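TRNA-splicing ligase RtcB (Thermus thermophilus, PDB 2EPG) probably joins RNA ends in a manganese- and GTP-dependent reaction, ligating a 3'-phosphate or 2',3'-cyclic phosphate end to a 5'-hydroxyl end through a GMP-histidine intermediate. Local coordinates at residues Y20-P25 with A34-S39; Y51-Q56 with P74-G79; R170-P175 with I311-R316. All coordinates share one frame; numbering follows the deposited sequence.

Contact 1: Y20-P25 with A34-S39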
loop_
_atom_site.group_PDB
_atom_site.type_symbol
_atom_site.label_atom_id
_atom_site.label_comp_id
_atom_site.label_asym_id
_atom_site.label_seq_id
_atom_site.Cartn_x
_atom_site.Cartn_y
_atom_site.Cartn_z
ATOM N N TYR A 20 -1.065 -19.523 -13.475
ATOM C CA TYR A 20 -1.288 -18.091 -13.320
ATOM C C TYR A 20 -0.046 -17.206 -13.518
ATOM O O TYR A 20 -0.049 -16.049 -13.104
ATOM C CB TYR A 20 -1.893 -17.797 -11.938
ATOM C CG TYR A 20 -3.136 -18.601 -11.643
ATOM C CD1 TYR A 20 -3.046 -19.940 -11.272
ATOM C CD2 TYR A 20 -4.398 -18.035 -11.774
ATOM C CE1 TYR A 20 -4.186 -20.703 -11.040
ATOM C CE2 TYR A 20 -5.557 -18.781 -11.543
ATOM C CZ TYR A 20 -5.440 -20.118 -11.176
ATOM O OH TYR A 20 -6.570 -20.869 -10.954
ATOM N N THR A 21 0.985 -17.730 -14.175
ATOM C CA THR A 21 2.224 -16.984 -14.390
ATOM C C THR A 21 2.650 -16.930 -15.870
ATOM O O THR A 21 2.862 -17.977 -16.507
ATOM C CB THR A 21 3.350 -17.610 -13.553
ATOM O OG1 THR A 21 2.901 -17.749 -12.194
ATOM C CG2 THR A 21 4.602 -16.751 -13.587
ATOM N N TYR A 22 2.791 -15.712 -16.404
ATOM C CA TYR A 22 3.183 -15.501 -17.805
ATOM C C TYR A 22 4.452 -14.671 -17.980
ATOM O O TYR A 22 4.717 -13.728 -17.229
ATOM C CB TYR A 22 2.041 -14.839 -18.573
ATOM C CG TYR A 22 0.753 -15.626 -18.475
ATOM C CD1 TYR A 22 0.575 -16.808 -19.202
ATOM C CD2 TYR A 22 -0.269 -15.220 -17.612
ATOM C CE1 TYR A 22 -0.590 -17.572 -19.070
ATOM C CE2 TYR A 22 -1.440 -15.973 -17.466
ATOM C CZ TYR A 22 -1.593 -17.148 -18.199
ATOM O OH TYR A 22 -2.742 -17.890 -18.053
ATOM N N ARG A 23 5.217 -15.021 -19.004
ATOM C CA ARG A 23 6.473 -14.375 -19.298
ATOM C C ARG A 23 6.448 -13.686 -20.666
ATOM O O ARG A 23 5.934 -14.236 -21.641
ATOM C CB ARG A 23 7.568 -15.437 -19.247
ATOM C CG ARG A 23 8.945 -14.990 -19.599
ATOM C CD ARG A 23 9.673 -16.147 -20.248
ATOM N NE ARG A 23 10.988 -15.719 -20.675
ATOM C CZ ARG A 23 11.581 -16.087 -21.800
ATOM N NH1 ARG A 23 12.782 -15.611 -22.066
ATOM N NH2 ARG A 23 10.986 -16.920 -22.648
ATOM N N ILE A 24 6.959 -12.458 -20.706
ATOM C CA ILE A 24 7.067 -11.683 -21.940
ATOM C C ILE A 24 8.557 -11.723 -22.216
ATOM O O ILE A 24 9.333 -10.989 -21.602
ATOM C CB ILE A 24 6.636 -10.218 -21.742
ATOM C CG1 ILE A 24 5.141 -10.158 -21.428
ATOM C CG2 ILE A 24 6.976 -9.398 -22.989
ATOM C CD1 ILE A 24 4.677 -8.826 -20.886
ATOM N N PRO A 25 8.990 -12.598 -23.125
ATOM C CA PRO A 25 10.431 -12.628 -23.371
ATOM C C PRO A 25 11.012 -11.308 -23.885
ATOM O O PRO A 25 10.362 -10.554 -24.611
ATOM C CB PRO A 25 10.599 -13.812 -24.334
ATOM C CG PRO A 25 9.256 -13.943 -24.983
ATOM C CD PRO A 25 8.280 -13.639 -23.887
ATOM N N ALA A 34 9.903 -9.655 -18.842
ATOM C CA ALA A 34 8.889 -9.132 -17.953
ATOM C C ALA A 34 8.075 -10.379 -17.576
ATOM O O ALA A 34 8.002 -11.337 -18.353
ATOM C CB ALA A 34 8.005 -8.130 -18.667
ATOM N N VAL A 35 7.498 -10.391 -16.384
ATOM C CA VAL A 35 6.668 -11.510 -15.969
ATOM C C VAL A 35 5.420 -10.946 -15.317
ATOM O O VAL A 35 5.508 -10.005 -14.531
ATOM C CB VAL A 35 7.408 -12.424 -14.949
ATOM C CG1 VAL A 35 6.403 -13.309 -14.223
ATOM C CG2 VAL A 35 8.455 -13.275 -15.654
ATOM N N PHE A 36 4.251 -11.481 -15.660
ATOM C CA PHE A 36 3.013 -11.014 -15.040
ATOM C C PHE A 36 2.144 -12.183 -14.591
ATOM O O PHE A 36 2.194 -13.270 -15.170
ATOM C CB PHE A 36 2.213 -10.071 -15.964
ATOM C CG PHE A 36 1.689 -10.715 -17.221
ATOM C CD1 PHE A 36 2.488 -10.809 -18.358
ATOM C CD2 PHE A 36 0.386 -11.199 -17.276
ATOM C CE1 PHE A 36 1.999 -11.376 -19.536
ATOM C CE2 PHE A 36 -0.119 -11.773 -18.447
ATOM C CZ PHE A 36 0.691 -11.861 -19.584
ATOM N N PHE A 37 1.375 -11.963 -13.532
ATOM C CA PHE A 37 0.513 -13.000 -12.996
ATOM C C PHE A 37 -0.929 -12.723 -13.402
ATOM O O PHE A 37 -1.406 -11.592 -13.298
ATOM C CB PHE A 37 0.653 -13.061 -11.465
ATOM C CG PHE A 37 2.083 -13.159 -10.988
ATOM C CD1 PHE A 37 2.822 -12.014 -10.702
ATOM C CD2 PHE A 37 2.706 -14.395 -10.870
ATOM C CE1 PHE A 37 4.157 -12.099 -10.309
ATOM C CE2 PHE A 37 4.041 -14.498 -10.479
ATOM C CZ PHE A 37 4.771 -13.349 -10.198
ATOM N N ALA A 38 -1.632 -13.749 -13.874
ATOM C CA ALA A 38 -3.013 -13.545 -14.286
ATOM C C ALA A 38 -3.819 -14.827 -14.426
ATOM O O ALA A 38 -3.281 -15.928 -14.377
ATOM C CB ALA A 38 -3.043 -12.777 -15.593
ATOM N N SER A 39 -5.127 -14.660 -14.598
ATOM C CA SER A 39 -6.061 -15.780 -14.746
ATOM C C SER A 39 -6.351 -15.987 -16.213
ATOM O O SER A 39 -6.014 -15.141 -17.044
ATOM C CB SER A 39 -7.397 -15.472 -14.054
ATOM O OG SER A 39 -7.320 -15.562 -12.639
#
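Five backbone hydrogen bonds tie residues 20-25 to residues 34-39. Tyr22 and Phe36 exchange two, Tyr22 N to Phe36 O and Phe36 N to Tyr22 O, both 2.8 Å; the first runs nearly along the C=O axis. Ile24 and Ala34 form the next doubly bonded pair, the Ala34 N-H meeting a lone pair of Ile24 O. Beyond the regular strands Ala38 N still reaches Tyr20 O, at 2.9 Å, but the donor stands above the carbonyl plane and the bond is more bent, at 147°. Thr21 with Phe37 and Arg23 with Val35 are the non-hydrogen-bonded pairs, where Val35 CA-H points at Tyr22 O. This is an antiparallel beta hairpin, strands 21-24 and 34-37, and its second strand also pairs in parallel with strand 70-73.

Apolar packing is concentrated on the face carrying Tyr22, Ile24, Ala34 and Phe36. The Phe36 CG sits in the crowded position between backbone N and carbonyl carbon (chi1 65°), which lays the ring under Tyr22: Tyr22 CB stands over one face, 3.6 Å from the Phe36 ring centroid. Ile24 CG1 instead meets the ring edge, 3.9 Å from Phe36 CE1. Small Ala34 suits its place beside branched Ile24, their CB atoms 4.0 Å apart, and helix 52-60 packs against this face through Leu54, Leu57 and Met58.

On the other face, Thr21 and Phe37 lie side by side, with Thr21 OG1 at the ring edge, 3.6 Å from Phe37 CD2. That hydroxyl is hydrogen-bonded to Pro19 O, so a polar atom can sit beside the aromatic rim. Beta-branched Thr21 and Val35 suit extended strands and touch methyl to methyl, while the guanidinium of Arg23 leaves the pair to form a salt bridge with Asp33.

Contact 2: Y51-Q56 with P74-G79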
loop_
_atom_site.group_PDB
_atom_site.type_symbol
_atom_site.label_atom_id
_atom_site.label_comp_id
_atom_site.label_asym_id
_atom_site.label_seq_id
_atom_site.Cartn_x
_atom_site.Cartn_y
_atom_site.Cartn_z
ATOM N N TYR A 51 -3.901 -5.075 -24.646
ATOM C CA TYR A 51 -2.706 -5.331 -23.850
ATOM C C TYR A 51 -1.936 -4.051 -23.538
ATOM O O TYR A 51 -0.720 -4.072 -23.382
ATOM C CB TYR A 51 -1.793 -6.314 -24.585
ATOM C CG TYR A 51 -2.432 -7.659 -24.867
ATOM C CD1 TYR A 51 -2.502 -8.160 -26.169
ATOM C CD2 TYR A 51 -2.939 -8.446 -23.833
ATOM C CE1 TYR A 51 -3.057 -9.413 -26.437
ATOM C CE2 TYR A 51 -3.495 -9.700 -24.089
ATOM C CZ TYR A 51 -3.550 -10.177 -25.395
ATOM O OH TYR A 51 -4.092 -11.415 -25.659
ATOM N N ALA A 52 -2.655 -2.941 -23.436
ATOM C CA ALA A 52 -2.043 -1.649 -23.159
ATOM C C ALA A 52 -1.158 -1.638 -21.908
ATOM O O ALA A 52 -0.007 -1.188 -21.947
ATOM C CB ALA A 52 -3.128 -0.593 -23.038
ATOM N N SER A 53 -1.689 -2.132 -20.796
ATOM C CA SER A 53 -0.918 -2.142 -19.565
ATOM C C SER A 53 0.347 -2.983 -19.711
ATOM O O SER A 53 1.370 -2.691 -19.093
ATOM C CB SER A 53 -1.783 -2.650 -18.404
ATOM O OG SER A 53 -2.247 -3.968 -18.635
ATOM N N LEU A 54 0.288 -4.024 -20.536
ATOM C CA LEU A 54 1.463 -4.867 -20.742
ATOM C C LEU A 54 2.536 -4.115 -21.527
ATOM O O LEU A 54 3.733 -4.280 -21.272
ATOM C CB LEU A 54 1.092 -6.158 -21.469
ATOM C CG LEU A 54 0.147 -7.125 -20.750
ATOM C CD1 LEU A 54 0.058 -8.413 -21.558
ATOM C CD2 LEU A 54 0.654 -7.421 -19.352
ATOM N N GLN A 55 2.108 -3.295 -22.485
ATOM C CA GLN A 55 3.051 -2.501 -23.269
ATOM C C GLN A 55 3.781 -1.583 -22.289
ATOM O O GLN A 55 4.976 -1.341 -22.434
ATOM C CB GLN A 55 2.320 -1.664 -24.329
ATOM C CG GLN A 55 3.188 -0.574 -24.994
ATOM C CD GLN A 55 4.274 -1.123 -25.922
ATOM O OE1 GLN A 55 3.983 -1.628 -27.011
ATOM N NE2 GLN A 55 5.529 -1.022 -25.494
ATOM N N GLN A 56 3.049 -1.067 -21.300
ATOM C CA GLN A 56 3.657 -0.211 -20.285
ATOM C C GLN A 56 4.664 -1.031 -19.490
ATOM O O GLN A 56 5.745 -0.540 -19.162
ATOM C CB GLN A 56 2.615 0.346 -19.313
ATOM C CG GLN A 56 1.707 1.393 -19.887
ATOM C CD GLN A 56 0.976 2.151 -18.811
ATOM O OE1 GLN A 56 0.415 1.556 -17.889
ATOM N NE2 GLN A 56 0.976 3.476 -18.916
ATOM N N PRO A 74 -1.907 -9.434 -10.839
ATOM C CA PRO A 74 -3.152 -9.765 -11.540
ATOM C C PRO A 74 -4.112 -8.606 -11.774
ATOM O O PRO A 74 -4.930 -8.671 -12.682
ATOM C CB PRO A 74 -3.769 -10.859 -10.667
ATOM C CG PRO A 74 -2.597 -11.529 -10.091
ATOM C CD PRO A 74 -1.723 -10.337 -9.694
ATOM N N ASP A 75 -4.025 -7.550 -10.974
ATOM C CA ASP A 75 -4.927 -6.410 -11.171
ATOM C C ASP A 75 -4.283 -5.274 -11.939
ATOM O O ASP A 75 -4.674 -4.126 -11.777
ATOM C CB ASP A 75 -5.420 -5.857 -9.836
ATOM C CG ASP A 75 -4.283 -5.474 -8.907
ATOM O OD1 ASP A 75 -4.563 -4.853 -7.860
ATOM O OD2 ASP A 75 -3.113 -5.807 -9.211
ATOM N N ILE A 76 -3.301 -5.597 -12.772
ATOM C CA ILE A 76 -2.595 -4.601 -13.563
ATOM C C ILE A 76 -3.499 -3.831 -14.508
ATOM O O ILE A 76 -4.449 -4.390 -15.074
ATOM C CB ILE A 76 -1.497 -5.260 -14.399
ATOM C CG1 ILE A 76 -0.838 -4.230 -15.321
ATOM C CG2 ILE A 76 -2.086 -6.382 -15.228
ATOM C CD1 ILE A 76 0.222 -4.837 -16.232
ATOM N N HIS A 77 -3.196 -2.541 -14.664
ATOM C CA HIS A 77 -3.925 -1.660 -15.577
ATOM C C HIS A 77 -3.167 -0.374 -15.893
ATOM O O HIS A 77 -2.158 -0.060 -15.253
ATOM C CB HIS A 77 -5.326 -1.323 -15.044
ATOM C CG HIS A 77 -5.344 -0.804 -13.643
ATOM N ND1 HIS A 77 -5.923 0.401 -13.306
ATOM C CD2 HIS A 77 -4.909 -1.352 -12.483
ATOM C CE1 HIS A 77 -5.848 0.571 -11.998
ATOM N NE2 HIS A 77 -5.237 -0.479 -11.474
ATOM N N TRP A 78 -3.668 0.356 -16.891
ATOM C CA TRP A 78 -3.058 1.600 -17.348
ATOM C C TRP A 78 -2.691 2.551 -16.209
ATOM O O TRP A 78 -3.487 2.798 -15.305
ATOM C CB TRP A 78 -3.992 2.325 -18.331
ATOM C CG TRP A 78 -3.293 3.419 -19.084
ATOM C CD1 TRP A 78 -2.639 3.302 -20.284
ATOM C CD2 TRP A 78 -3.046 4.755 -18.622
ATOM N NE1 TRP A 78 -1.994 4.480 -20.590
ATOM C CE2 TRP A 78 -2.224 5.388 -19.587
ATOM C CE3 TRP A 78 -3.430 5.479 -17.480
ATOM C CZ2 TRP A 78 -1.780 6.716 -19.446
ATOM C CZ3 TRP A 78 -2.986 6.800 -17.337
ATOM C CH2 TRP A 78 -2.166 7.401 -18.320
ATOM N N GLY A 79 -1.475 3.082 -16.268
ATOM C CA GLY A 79 -1.014 4.015 -15.253
ATOM C C GLY A 79 -0.111 5.088 -15.837
ATOM O O GLY A 79 0.025 5.203 -17.050
#
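Two hydrogen bonds carry the polar part of this contact, and both belong to the amide of Gln56. Its side chain, extended beyond CG, leaves helix 52-60 and reaches the backbone of Gly79. Gly79 N-H approaches a lone pair of Gln56 OE1 in the carbonyl plane, at 2.9 Å. In return Gln56 NE2 gives a straighter bond to Gly79 O, 2.7 Å long and 167° at the hydrogen. Here the acceptor lies in the amide plane of Gln56, although the donor stands well above the carbonyl plane of Gly79. A primary amide suits the place because it offers an acceptor and a donor side by side, and the paired bonds fix its rotation.

The same amide also lies against an aromatic face: Gln56 NE2 sits over one side of the Trp78 indole, toward its rim, 3.6 Å from Trp78 NE1, with amide and ring planes 21° apart.

Apolar contacts centre on Ile76, whose CG1 is anti to the backbone N (chi1 175°). That carries CG1 to within 3.6 Å of Ser53 CB, and CD1 goes on to meet Leu54 CD2 at 4.1 Å. Compact Ser53 lets helix and chain approach closely, Ser53 CA and Trp78 CA being 4.8 Å apart.

The arrangement is helix-to-strand packing bordering the predicted guanylate site of an RtcB ligase: the CB of His77 is directed away from the helix, and the side chain lies about 5 Å from that of His410, the predicted GMP-histidine residue.

Contact 3: R170-P175 with I311-R316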
loop_
_atom_site.group_PDB
_atom_site.type_symbol
_atom_site.label_atom_id
_atom_site.label_comp_id
_atom_site.label_asym_id
_atom_site.label_seq_id
_atom_site.Cartn_x
_atom_site.Cartn_y
_atom_site.Cartn_z
ATOM N N ARG A 170 4.396 10.147 21.687
ATOM C CA ARG A 170 3.749 11.302 22.320
ATOM C C ARG A 170 2.320 10.994 22.736
ATOM O O ARG A 170 1.528 11.899 22.962
ATOM C CB ARG A 170 3.736 12.536 21.407
ATOM C CG ARG A 170 4.976 13.428 21.496
ATOM C CD ARG A 170 6.123 12.842 20.735
ATOM N NE ARG A 170 7.374 13.583 20.871
ATOM C CZ ARG A 170 8.519 13.169 20.338
ATOM N NH1 ARG A 170 9.627 13.869 20.489
ATOM N NH2 ARG A 170 8.552 12.033 19.645
ATOM N N GLY A 171 1.977 9.715 22.810
ATOM C CA GLY A 171 0.636 9.355 23.247
ATOM C C GLY A 171 -0.430 9.092 22.203
ATOM O O GLY A 171 -1.537 8.713 22.553
ATOM N N TYR A 172 -0.128 9.273 20.926
ATOM C CA TYR A 172 -1.148 9.044 19.898
ATOM C C TYR A 172 -1.131 7.597 19.391
ATOM O O TYR A 172 -1.038 7.349 18.186
ATOM C CB TYR A 172 -0.932 10.011 18.731
ATOM C CG TYR A 172 -1.061 11.457 19.119
ATOM C CD1 TYR A 172 -2.308 12.077 19.157
ATOM C CD2 TYR A 172 0.065 12.206 19.463
ATOM C CE1 TYR A 172 -2.434 13.414 19.523
ATOM C CE2 TYR A 172 -0.046 13.539 19.835
ATOM C CZ TYR A 172 -1.297 14.135 19.860
ATOM O OH TYR A 172 -1.416 15.452 20.222
ATOM N N GLY A 173 -1.216 6.654 20.324
ATOM C CA GLY A 173 -1.210 5.243 19.973
ATOM C C GLY A 173 -0.770 4.398 21.149
ATOM O O GLY A 173 -0.572 4.924 22.243
ATOM N N TYR A 174 -0.657 3.088 20.942
ATOM C CA TYR A 174 -0.185 2.190 21.986
ATOM C C TYR A 174 1.283 1.963 21.655
ATOM O O TYR A 174 1.657 1.992 20.481
ATOM C CB TYR A 174 -0.918 0.846 21.949
ATOM C CG TYR A 174 -2.402 0.923 22.211
ATOM C CD1 TYR A 174 -2.959 1.976 22.955
ATOM C CD2 TYR A 174 -3.253 -0.072 21.736
ATOM C CE1 TYR A 174 -4.326 2.024 23.209
ATOM C CE2 TYR A 174 -4.609 -0.033 21.987
ATOM C CZ TYR A 174 -5.143 1.009 22.720
ATOM O OH TYR A 174 -6.493 1.013 22.956
ATOM N N PRO A 175 2.128 1.719 22.678
ATOM C CA PRO A 175 3.567 1.489 22.496
ATOM C C PRO A 175 3.880 0.438 21.436
ATOM O O PRO A 175 4.777 0.619 20.613
ATOM C CB PRO A 175 4.026 1.048 23.888
ATOM C CG PRO A 175 3.081 1.768 24.799
ATOM C CD PRO A 175 1.755 1.574 24.100
ATOM N N ILE A 311 -5.094 8.479 12.640
ATOM C CA ILE A 311 -6.469 8.058 12.420
ATOM C C ILE A 311 -6.806 6.881 13.331
ATOM O O ILE A 311 -7.892 6.822 13.904
ATOM C CB ILE A 311 -6.695 7.681 10.941
ATOM C CG1 ILE A 311 -6.543 8.939 10.069
ATOM C CG2 ILE A 311 -8.102 7.085 10.749
ATOM C CD1 ILE A 311 -6.544 8.682 8.574
ATOM N N ALA A 312 -5.867 5.955 13.481
ATOM C CA ALA A 312 -6.094 4.796 14.338
ATOM C C ALA A 312 -6.335 5.260 15.772
ATOM O O ALA A 312 -7.173 4.696 16.478
ATOM C CB ALA A 312 -4.895 3.847 14.280
ATOM N N HIS A 313 -5.611 6.292 16.199
ATOM C CA HIS A 313 -5.783 6.823 17.554
ATOM C C HIS A 313 -7.215 7.342 17.709
ATOM O O HIS A 313 -7.877 7.064 18.710
ATOM C CB HIS A 313 -4.777 7.959 17.830
ATOM C CG HIS A 313 -4.894 8.548 19.205
ATOM N ND1 HIS A 313 -4.505 7.870 20.343
ATOM C CD2 HIS A 313 -5.384 9.739 19.627
ATOM C CE1 HIS A 313 -4.750 8.618 21.405
ATOM N NE2 HIS A 313 -5.284 9.756 20.998
ATOM N N PHE A 314 -7.690 8.087 16.708
ATOM C CA PHE A 314 -9.047 8.617 16.729
ATOM C C PHE A 314 -10.082 7.501 16.663
ATOM O O PHE A 314 -11.168 7.639 17.203
ATOM C CB PHE A 314 -9.308 9.576 15.542
ATOM C CG PHE A 314 -8.404 10.782 15.505
ATOM C CD1 PHE A 314 -7.851 11.306 16.676
ATOM C CD2 PHE A 314 -8.134 11.420 14.293
ATOM C CE1 PHE A 314 -7.040 12.452 16.642
ATOM C CE2 PHE A 314 -7.331 12.567 14.242
ATOM C CZ PHE A 314 -6.780 13.084 15.424
ATOM N N VAL A 315 -9.766 6.406 15.974
ATOM C CA VAL A 315 -10.712 5.313 15.877
ATOM C C VAL A 315 -10.904 4.744 17.278
ATOM O O VAL A 315 -12.033 4.495 17.708
ATOM C CB VAL A 315 -10.223 4.212 14.912
ATOM C CG1 VAL A 315 -11.030 2.924 15.113
ATOM C CG2 VAL A 315 -10.367 4.696 13.464
ATOM N N ARG A 316 -9.806 4.545 17.995
ATOM C CA ARG A 316 -9.917 4.040 19.346
ATOM C C ARG A 316 -10.784 5.003 20.160
ATOM O O ARG A 316 -11.642 4.558 20.918
ATOM C CB ARG A 316 -8.527 3.887 19.971
ATOM C CG ARG A 316 -7.747 2.709 19.382
ATOM C CD ARG A 316 -6.273 2.724 19.731
ATOM N NE ARG A 316 -5.598 1.521 19.233
ATOM C CZ ARG A 316 -4.308 1.466 18.946
ATOM N NH1 ARG A 316 -3.766 0.338 18.500
ATOM N NH2 ARG A 316 -3.553 2.552 19.094
#
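Arg316 lays its guanidinium flat on the ring of Tyr174, the planes 16° apart and Arg316 CZ 3.6 Å from the ring centroid. The two side chains reach toward each other tip to tip. With CG anti to its carbonyl carbon and the chain extended from CG to NE, Arg316 leaves helix 288-321 and slides over one ring face. Arg316 NE comes within 3.3 Å of Tyr174 CE2, while Tyr174 CD2 lies over the centre of the guanidinium. Further back, Arg316 CD makes an off-centre CH-pi contact with the same ring. An arginine suits this place because it can stack by its face and hydrogen-bond around its rim: NH2 forms a salt bridge with Asp177, and NH1 bonds to Leu331 O. Asp177 also accepts a bond from Tyr174 N, so one carboxylate positions both partners of the stack. An alanine at Tyr174 would remove the ring and would probably leave the guanidinium less firmly held in its plane, though its polar partners would remain.

The imidazole of His313, its CG anti to the backbone N (chi1 -180°), is covered differently. Tyr172 CA stands over one face, 3.8 Å from the ring centroid, and the Tyr172 ring turns its edge toward the His313 face in a T-shaped pair, planes at 74°. Tyr172 CD1 leads, 3.9 Å from His313 CD2.

Between the tyrosines Gly173 has backbone angles that suit glycine, and its CA meets the guanidinium edge, 3.7 Å from Arg316 NH2. Just before them, Gly171 is the C-prime residue of the Schellman motif that ends helix 164-169.

No hydrogen bond links the two segments, so cation-pi, stacking and CH-pi contacts join loop to helix, and the nearby carboxylate probably favours a charged Arg316.

How the contacts relate
Contacts 1 and 2 are neighbours, their centres 12 Å apart, and they touch directly: Phe36 CD1 lies 4.0 Å from Leu54 CD2, and Phe37 O is 3.4 Å from Pro74 CG. The hairpin of 20-25 with 34-39 thus packs against both segments of contact 2. Contact 2 comes closer to the predicted GMP site, with His77 beside His410, whereas in contact 1 Ser39 is about 11 Å from Gly413, side chain to side chain. Contact 3 lies on the opposite side of the chain's centre, its nearest atoms about 21 Å from contact 2 and about 30 Å from contact 1. Even so, the side chain of Arg316 is about 10 Å from that of Leu217, another predicted GMP-binding residue.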